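Long-range contacts in PmoF1 (Methylocystis sp. ATCC 49242, PDB 6P1E), which binds copper(II) through its PCuAC domain and probably serves as a copper chaperone in methane-oxidizing bacteria: residues 29-33 with 77-81; 40-44 with 68-73. All blocks are in the same frame, centred on the assembly; numbering follows the deposited sequence.

Overall arrangement
The two contacts join four strands of the single PCuAC domain, and their centres lie about 13 Å apart. Along the chain the order is 29-33, 40-44, 68-73, 77-81: strands 41-47 and 69-71 pair in contact 2, with strand 51-57 between them, before strand 75-91 returns to pair with strand 27-35 in contact 1. Both are antiparallel strand pairs, and they meet through apolar side chains: I33 and I77 of contact 1 lie on L71 of contact 2, and L79 lies on V69. Contact 1 is buried and has one face near copper and the second subunit, whereas contact 2 is more peripheral. In this helix-free domain, the two pairings thus share one apolar layer.

Contact 1 of 2, residues 29-33 with 77-81; sequences FYAFI and ITLAP
A31 and I33 pair with L79 and I77 in antiparallel fashion, the two short strands running 4.8 Å apart at their axes. Each pair is closed by two backbone hydrogen bonds, from A31 N to L79 O and L79 N to A31 O, then from I33 N to I77 O and I77 N to I33 O. The I33 N bond is almost straight, at 175°. Between them F32 and T78 form a non-hydrogen-bonded pair.

Past the last bridge, the strand pairing gives way to a ring contact. P81 lies over one face of the Y30 ring in a CH-pi interaction, with CD 3.6 Å from the ring centroid and only 7° off its normal. CG of the same proline reaches CZ of Y30 at 3.7 Å. The Y30 ring is brought here by a first torsion of -55°, which sets CG beside its own backbone N. An alanine in place of Y30 is likely to leave P81 without its aromatic platform and W16, whose ring also meets Y30, with a gap beside it.

On the face carrying F32 and T78, the two side chains run side by side, and T78 CG2 approaches F32 CE1 obliquely at 3.5 Å. The F32 side chain comes within about 3 Å of a bound copper(II) ion, and its ring stacks on H14 of the second subunit. A31, I33, I77 and L79 line the other face, where I77 and L79 pack on V69.

The backbone N-H and C=O groups of A31, I33, I77 and L79 are thus paired across the two strands, while one face supplies apolar contacts to the domain interior and the other puts an aromatic ring beside the metal and the dimer interface.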
# COMPACT_ATOMS: atom_id res chain seq x y z
N PHE B 29 -4.51 3.64 -9.36
CA PHE B 29 -4.06 4.47 -8.25
C PHE B 29 -4.57 3.91 -6.93
O PHE B 29 -5.74 3.52 -6.82
CB PHE B 29 -4.53 5.92 -8.42
CG PHE B 29 -4.38 6.76 -7.18
CD1 PHE B 29 -3.18 7.39 -6.89
CD2 PHE B 29 -5.44 6.93 -6.30
CE1 PHE B 29 -3.03 8.16 -5.76
CE2 PHE B 29 -5.30 7.70 -5.16
CZ PHE B 29 -4.10 8.32 -4.89
N TYR B 30 -3.68 3.91 -5.94
CA TYR B 30 -3.90 3.27 -4.66
C TYR B 30 -3.47 4.20 -3.54
O TYR B 30 -2.63 5.08 -3.74
CB TYR B 30 -3.11 1.96 -4.58
CG TYR B 30 -3.39 0.99 -5.70
CD1 TYR B 30 -4.64 0.41 -5.85
CD2 TYR B 30 -2.39 0.63 -6.59
CE1 TYR B 30 -4.90 -0.49 -6.87
CE2 TYR B 30 -2.63 -0.27 -7.61
CZ TYR B 30 -3.89 -0.82 -7.75
OH TYR B 30 -4.13 -1.72 -8.77
N ALA B 31 -4.04 4.01 -2.36
CA ALA B 31 -3.73 4.84 -1.21
C ALA B 31 -4.41 4.28 0.03
O ALA B 31 -5.24 3.38 -0.07
CB ALA B 31 -4.17 6.28 -1.44
N PHE B 32 -4.03 4.80 1.18
CA PHE B 32 -4.72 4.52 2.43
C PHE B 32 -5.33 5.81 2.93
O PHE B 32 -4.62 6.78 3.17
CB PHE B 32 -3.75 3.93 3.46
CG PHE B 32 -2.93 2.79 2.92
CD1 PHE B 32 -3.35 1.49 3.07
CD2 PHE B 32 -1.74 3.04 2.25
CE1 PHE B 32 -2.59 0.44 2.58
CE2 PHE B 32 -0.99 1.99 1.75
CZ PHE B 32 -1.41 0.69 1.92
N ILE B 33 -6.65 5.83 3.08
CA ILE B 33 -7.33 7.05 3.48
C ILE B 33 -7.95 6.85 4.85
O ILE B 33 -8.81 5.99 5.05
CB ILE B 33 -8.41 7.46 2.46
CG1 ILE B 33 -7.77 7.58 1.07
CG2 ILE B 33 -9.04 8.79 2.86
CD1 ILE B 33 -8.76 7.84 -0.06
N ILE B 77 -9.84 3.41 5.03
CA ILE B 77 -10.17 2.64 3.83
C ILE B 77 -8.92 2.42 3.01
O ILE B 77 -8.14 3.35 2.78
CB ILE B 77 -11.23 3.35 2.96
CG1 ILE B 77 -12.50 3.64 3.78
CG2 ILE B 77 -11.56 2.52 1.73
CD1 ILE B 77 -13.24 2.39 4.26
N THR B 78 -8.73 1.19 2.55
CA THR B 78 -7.61 0.83 1.70
C THR B 78 -8.01 0.76 0.24
O THR B 78 -8.92 0.01 -0.12
CB THR B 78 -7.02 -0.53 2.07
OG1 THR B 78 -6.84 -0.59 3.48
CG2 THR B 78 -5.70 -0.76 1.36
N LEU B 79 -7.32 1.53 -0.59
CA LEU B 79 -7.36 1.32 -2.02
C LEU B 79 -6.10 0.54 -2.38
O LEU B 79 -4.99 1.05 -2.22
CB LEU B 79 -7.43 2.64 -2.79
CG LEU B 79 -8.52 3.63 -2.38
CD1 LEU B 79 -8.57 4.80 -3.35
CD2 LEU B 79 -9.89 2.97 -2.27
N ALA B 80 -6.27 -0.69 -2.84
CA ALA B 80 -5.14 -1.57 -3.12
C ALA B 80 -5.50 -2.53 -4.24
O ALA B 80 -6.68 -2.72 -4.53
CB ALA B 80 -4.74 -2.34 -1.86
N PRO B 81 -4.49 -3.12 -4.89
CA PRO B 81 -4.77 -4.08 -5.97
C PRO B 81 -5.76 -5.16 -5.54
O PRO B 81 -5.61 -5.75 -4.48
CB PRO B 81 -3.40 -4.68 -6.27
CG PRO B 81 -2.43 -3.63 -5.88
CD PRO B 81 -3.04 -2.89 -4.72

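Contact 2 of 2, residues 40-44 with 68-73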
# COMPACT_ATOMS: atom_id res chain seq x y z
N PRO B 40 -18.87 11.64 8.22
CA PRO B 40 -18.45 10.91 7.02
C PRO B 40 -17.99 11.85 5.91
O PRO B 40 -18.33 13.03 5.91
CB PRO B 40 -19.72 10.16 6.60
CG PRO B 40 -20.82 11.02 7.09
CD PRO B 40 -20.33 11.64 8.38
N ASP B 41 -17.22 11.31 4.97
CA ASP B 41 -16.83 12.04 3.77
C ASP B 41 -16.79 11.06 2.60
O ASP B 41 -17.07 9.87 2.77
CB ASP B 41 -15.48 12.73 3.95
CG ASP B 41 -15.33 13.99 3.11
OD1 ASP B 41 -16.00 14.10 2.06
OD2 ASP B 41 -14.55 14.88 3.50
N LYS B 42 -16.46 11.56 1.42
CA LYS B 42 -16.39 10.73 0.22
C LYS B 42 -15.31 11.24 -0.71
O LYS B 42 -15.17 12.44 -0.88
CB LYS B 42 -17.72 10.73 -0.53
CG LYS B 42 -18.94 10.30 0.27
CD LYS B 42 -20.17 10.30 -0.62
CE LYS B 42 -21.44 10.04 0.17
NZ LYS B 42 -22.65 10.09 -0.70
N LEU B 43 -14.55 10.33 -1.32
CA LEU B 43 -13.72 10.69 -2.45
C LEU B 43 -14.62 10.64 -3.69
O LEU B 43 -15.07 9.57 -4.08
CB LEU B 43 -12.52 9.75 -2.60
CG LEU B 43 -11.62 10.02 -3.81
CD1 LEU B 43 -10.93 11.37 -3.68
CD2 LEU B 43 -10.60 8.91 -3.97
N VAL B 44 -14.88 11.80 -4.28
CA VAL B 44 -15.86 11.90 -5.36
C VAL B 44 -15.23 12.13 -6.73
O VAL B 44 -15.84 11.82 -7.75
CB VAL B 44 -16.88 13.03 -5.09
CG1 VAL B 44 -17.68 12.73 -3.83
CG2 VAL B 44 -16.17 14.38 -4.97
N PRO B 68 -18.08 6.46 -5.87
CA PRO B 68 -17.17 7.15 -4.95
C PRO B 68 -16.65 6.23 -3.86
O PRO B 68 -17.25 5.19 -3.58
CB PRO B 68 -18.05 8.25 -4.36
CG PRO B 68 -19.44 7.73 -4.46
CD PRO B 68 -19.47 6.94 -5.75
N VAL B 69 -15.53 6.60 -3.25
CA VAL B 69 -15.04 5.91 -2.07
C VAL B 69 -15.70 6.52 -0.84
O VAL B 69 -15.48 7.69 -0.54
CB VAL B 69 -13.51 5.99 -1.94
CG1 VAL B 69 -13.03 5.25 -0.69
CG2 VAL B 69 -12.84 5.41 -3.18
N LEU B 70 -16.52 5.73 -0.16
CA LEU B 70 -17.15 6.17 1.07
C LEU B 70 -16.15 6.12 2.21
O LEU B 70 -15.39 5.16 2.34
CB LEU B 70 -18.38 5.31 1.38
CG LEU B 70 -19.42 5.22 0.26
CD1 LEU B 70 -20.63 4.43 0.71
CD2 LEU B 70 -19.84 6.60 -0.24
N LEU B 71 -16.15 7.16 3.03
CA LEU B 71 -15.19 7.31 4.12
C LEU B 71 -15.92 7.51 5.44
O LEU B 71 -16.12 8.64 5.89
CB LEU B 71 -14.25 8.48 3.85
CG LEU B 71 -13.46 8.37 2.54
CD1 LEU B 71 -12.81 9.69 2.18
CD2 LEU B 71 -12.41 7.26 2.64
N PRO B 72 -16.34 6.40 6.08
CA PRO B 72 -17.04 6.50 7.36
C PRO B 72 -16.19 7.17 8.43
O PRO B 72 -14.96 7.10 8.35
CB PRO B 72 -17.34 5.04 7.72
CG PRO B 72 -17.25 4.29 6.44
CD PRO B 72 -16.22 5.01 5.62
N PRO B 73 -16.82 7.81 9.42
CA PRO B 73 -16.06 8.48 10.48
C PRO B 73 -15.24 7.50 11.30
O PRO B 73 -15.67 6.37 11.51
CB PRO B 73 -17.15 9.14 11.33
CG PRO B 73 -18.38 8.36 11.06
CD PRO B 73 -18.28 7.90 9.64
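Four backbone hydrogen bonds join D41 to L71 and L43 to V69, each residue giving its N-H to the carbonyl of its antiparallel partner. The L43 N to V69 O bond measures 2.9 Å and lies in the carbonyl plane. Weaker CA-H...O contacts run from P40 CA to L71 O, beyond the D41-L71 pair, and from K42 CA to V69 O, at 3.3 Å, between the pairs.

A further polar contact stays within one strand: K42 N donates to D41 OD1 at 2.7 Å. That carboxylate also takes the N-H groups of K109 and A110 through its two oxygens, which ties the start of this strand to the turn after strand 100-107.

Apolar contacts fall on both faces. The extended K42 chain runs alongside L70, with CD 3.7 Å from L70 CD2. On the face of D41, L43, V69 and L71, L43 CB meets V69 CB at 3.9 Å, and F107 and I56 add to the cluster. P40 and P73 touch beyond the last bridge, CB to CD 4.1 Å apart.

Such a short antiparallel ladder, with a largely apolar face turned inward, is consistent with the edge of a cupredoxin-like beta barrel, as in other PCuAC domains.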